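Local structure of Tv2483 (Treponema vincentii, 6DET) at residues A[82-87]-A[99-103]. The protein binds L-arginine with high selectivity as a lipoprotein of the family 3 solute-binding type, probably delivering it to an ABC transporter for uptake. Numbering follows the deposited sequence.
With ARG (arginine), chain B.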
loop_
_atom_site.group_PDB
_atom_site.type_symbol
_atom_site.label_atom_id
_atom_site.label_comp_id
_atom_site.label_asym_id
_atom_site.label_seq_id
_atom_site.Cartn_x
_atom_site.Cartn_y
_atom_site.Cartn_z
ATOM N N ILE A 82 8.494 -0.142 9.800
ATOM C CA ILE A 82 7.564 0.275 10.838
ATOM C C ILE A 82 6.527 -0.806 11.094
ATOM O O ILE A 82 6.310 -1.716 10.283
ATOM C CB ILE A 82 6.851 1.583 10.502
ATOM C CG1 ILE A 82 6.050 1.457 9.192
ATOM C CG2 ILE A 82 7.888 2.738 10.392
ATOM C CD1 ILE A 82 5.079 2.607 8.946
ATOM N N GLN A 83 5.889 -0.683 12.257
ATOM C CA GLN A 83 4.653 -1.395 12.570
ATOM C C GLN A 83 3.499 -0.621 11.940
ATOM O O GLN A 83 3.303 0.559 12.247
ATOM C CB GLN A 83 4.466 -1.504 14.083
ATOM C CG GLN A 83 3.218 -2.237 14.509
ATOM C CD GLN A 83 3.252 -3.687 14.100
ATOM O OE1 GLN A 83 2.597 -4.095 13.138
ATOM N NE2 GLN A 83 4.033 -4.476 14.823
ATOM N N TRP A 84 2.750 -1.257 11.033
ATOM C CA TRP A 84 1.802 -0.486 10.246
ATOM C C TRP A 84 0.812 0.253 11.137
ATOM O O TRP A 84 0.393 1.371 10.811
ATOM C CB TRP A 84 1.057 -1.409 9.269
ATOM C CG TRP A 84 0.326 -0.686 8.146
ATOM C CD1 TRP A 84 -1.037 -0.694 7.907
ATOM C CD2 TRP A 84 0.904 0.098 7.094
ATOM N NE1 TRP A 84 -1.328 0.051 6.793
ATOM C CE2 TRP A 84 -0.161 0.545 6.274
ATOM C CE3 TRP A 84 2.208 0.473 6.768
ATOM C CZ2 TRP A 84 0.040 1.351 5.160
ATOM C CZ3 TRP A 84 2.413 1.279 5.642
ATOM C CH2 TRP A 84 1.327 1.708 4.856
ATOM N N ALA A 85 0.397 -0.377 12.248
ATOM C CA ALA A 85 -0.617 0.213 13.120
ATOM C C ALA A 85 -0.126 1.488 13.790
ATOM O O ALA A 85 -0.948 2.286 14.253
ATOM C CB ALA A 85 -1.039 -0.789 14.200
ATOM N N GLN A 86 1.187 1.697 13.835
ATOM C CA GLN A 86 1.812 2.856 14.466
ATOM C C GLN A 86 2.131 3.973 13.483
ATOM O O GLN A 86 2.761 4.963 13.879
ATOM C CB GLN A 86 3.126 2.442 15.156
ATOM C CG GLN A 86 2.965 1.526 16.367
ATOM C CD GLN A 86 1.972 2.074 17.360
ATOM O OE1 GLN A 86 2.191 3.130 17.947
ATOM N NE2 GLN A 86 0.851 1.380 17.528
ATOM N N LYS A 87 1.739 3.827 12.213
ATOM C CA LYS A 87 2.274 4.694 11.172
ATOM C C LYS A 87 1.913 6.152 11.421
ATOM O O LYS A 87 2.734 7.041 11.180
ATOM C CB LYS A 87 1.792 4.218 9.781
ATOM C CG LYS A 87 0.285 4.165 9.545
ATOM C CD LYS A 87 -0.026 3.529 8.194
ATOM C CE LYS A 87 -1.524 3.318 8.053
ATOM N NZ LYS A 87 -1.997 2.281 9.048
ATOM N N ILE A 99 5.118 7.790 4.406
ATOM C CA ILE A 99 4.690 6.391 4.495
ATOM C C ILE A 99 4.449 5.883 3.081
ATOM O O ILE A 99 3.764 6.546 2.299
ATOM C CB ILE A 99 3.396 6.223 5.311
ATOM C CG1 ILE A 99 3.498 6.899 6.687
ATOM C CG2 ILE A 99 3.102 4.721 5.504
ATOM C CD1 ILE A 99 2.145 7.158 7.325
ATOM N N ALA A 100 5.067 4.753 2.744
ATOM C CA ALA A 100 4.856 4.085 1.467
ATOM C C ALA A 100 4.349 2.667 1.777
ATOM O O ALA A 100 3.567 2.501 2.715
ATOM C CB ALA A 100 6.150 4.126 0.640
ATOM N N SER A 101 4.744 1.659 0.997
ATOM C CA SER A 101 4.262 0.277 1.165
ATOM C C SER A 101 2.801 0.102 0.769
ATOM O O SER A 101 2.074 -0.694 1.371
ATOM C CB SER A 101 4.478 -0.221 2.610
ATOM O OG SER A 101 5.841 -0.306 2.800
ATOM N N GLY A 102 2.353 0.821 -0.269
ATOM C CA GLY A 102 1.001 0.621 -0.766
ATOM C C GLY A 102 -0.056 1.308 0.079
ATOM O O GLY A 102 -1.079 0.716 0.421
ATOM N N PHE A 103 0.192 2.569 0.434
ATOM C CA PHE A 103 -0.719 3.346 1.268
ATOM C C PHE A 103 -1.932 3.808 0.451
ATOM O O PHE A 103 -1.785 4.596 -0.497
ATOM C CB PHE A 103 0.066 4.533 1.858
ATOM C CG PHE A 103 -0.697 5.332 2.891
ATOM C CD1 PHE A 103 -0.420 5.185 4.248
ATOM C CD2 PHE A 103 -1.649 6.273 2.508
ATOM C CE1 PHE A 103 -1.121 5.914 5.182
ATOM C CE2 PHE A 103 -2.348 7.002 3.458
ATOM C CZ PHE A 103 -2.071 6.824 4.797
HETATM N N ARG B . -3.294 -0.442 1.309
HETATM C CA ARG B . -3.041 -0.798 2.730
HETATM C C ARG B . -3.200 0.445 3.598
HETATM O O ARG B . -3.113 1.563 3.055
HETATM C CB ARG B . -1.637 -1.374 2.911
HETATM C CG ARG B . -1.416 -2.722 2.233
HETATM C CD ARG B . 0.012 -3.246 2.351
HETATM N NE ARG B . 0.339 -3.522 3.736
HETATM C CZ ARG B . 1.160 -2.795 4.486
HETATM N NH1 ARG B . 1.326 -3.151 5.762
HETATM N NH2 ARG B . 1.787 -1.727 3.990
HETATM O OXT ARG B . -3.391 0.327 4.816
#
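W84 points the six-membered end of its indole at the 99-103 segment, where the methyl I99 CG2 meets W84 CZ3 obliquely at 3.5 Å. The ring leaves the backbone with CG anti to its N (chi1 -164°), and although the bond to CB does not aim at the strand, the far rim of the indole arrives there. At that rim W84 CH2 lies 3.2 Å from A100 O, close to the ring plane; this buried carbonyl has no hydrogen-bond partner and meets the ring's C-H edge instead. W84 CH2 also sits at the edge of the F103 ring, 3.9 Å from F103 CD1. The two indole faces are used differently. K87 CD rests over the centre of one, whereas the guanidinium nitrogen NH2 of the bound arginine lies 3.3 Å above the other, offset toward the rim. Such an aromatic wall beside the guanidinium belongs to the ligand pocket of this family 3 solute-binding protein, in which strand 98-104 turns a corner at S101 and G102. That turn presents two carbonyls: S101 O accepts from the ligand NH2, and G102 O accepts from the ligand's amino N at 2.7 Å. Beside that amino group, W84 NE1 donates to the ligand OXT over 2.9 Å, bent to 147°, so one side chain touches both guanidinium and carboxylate. K87 curls back beneath the indole, bending at chi4 (-67°) to bring NZ to W84 O at 3.1 Å; W84 O thus takes two donors, K87 NZ and K87 N, from opposite faces of its plane, and NZ also donates to D150 O. On the way its aliphatic chain crosses I99 at roughly a right angle, with K87 CB against I99 CD1, while CE lies obliquely by F103 CE1.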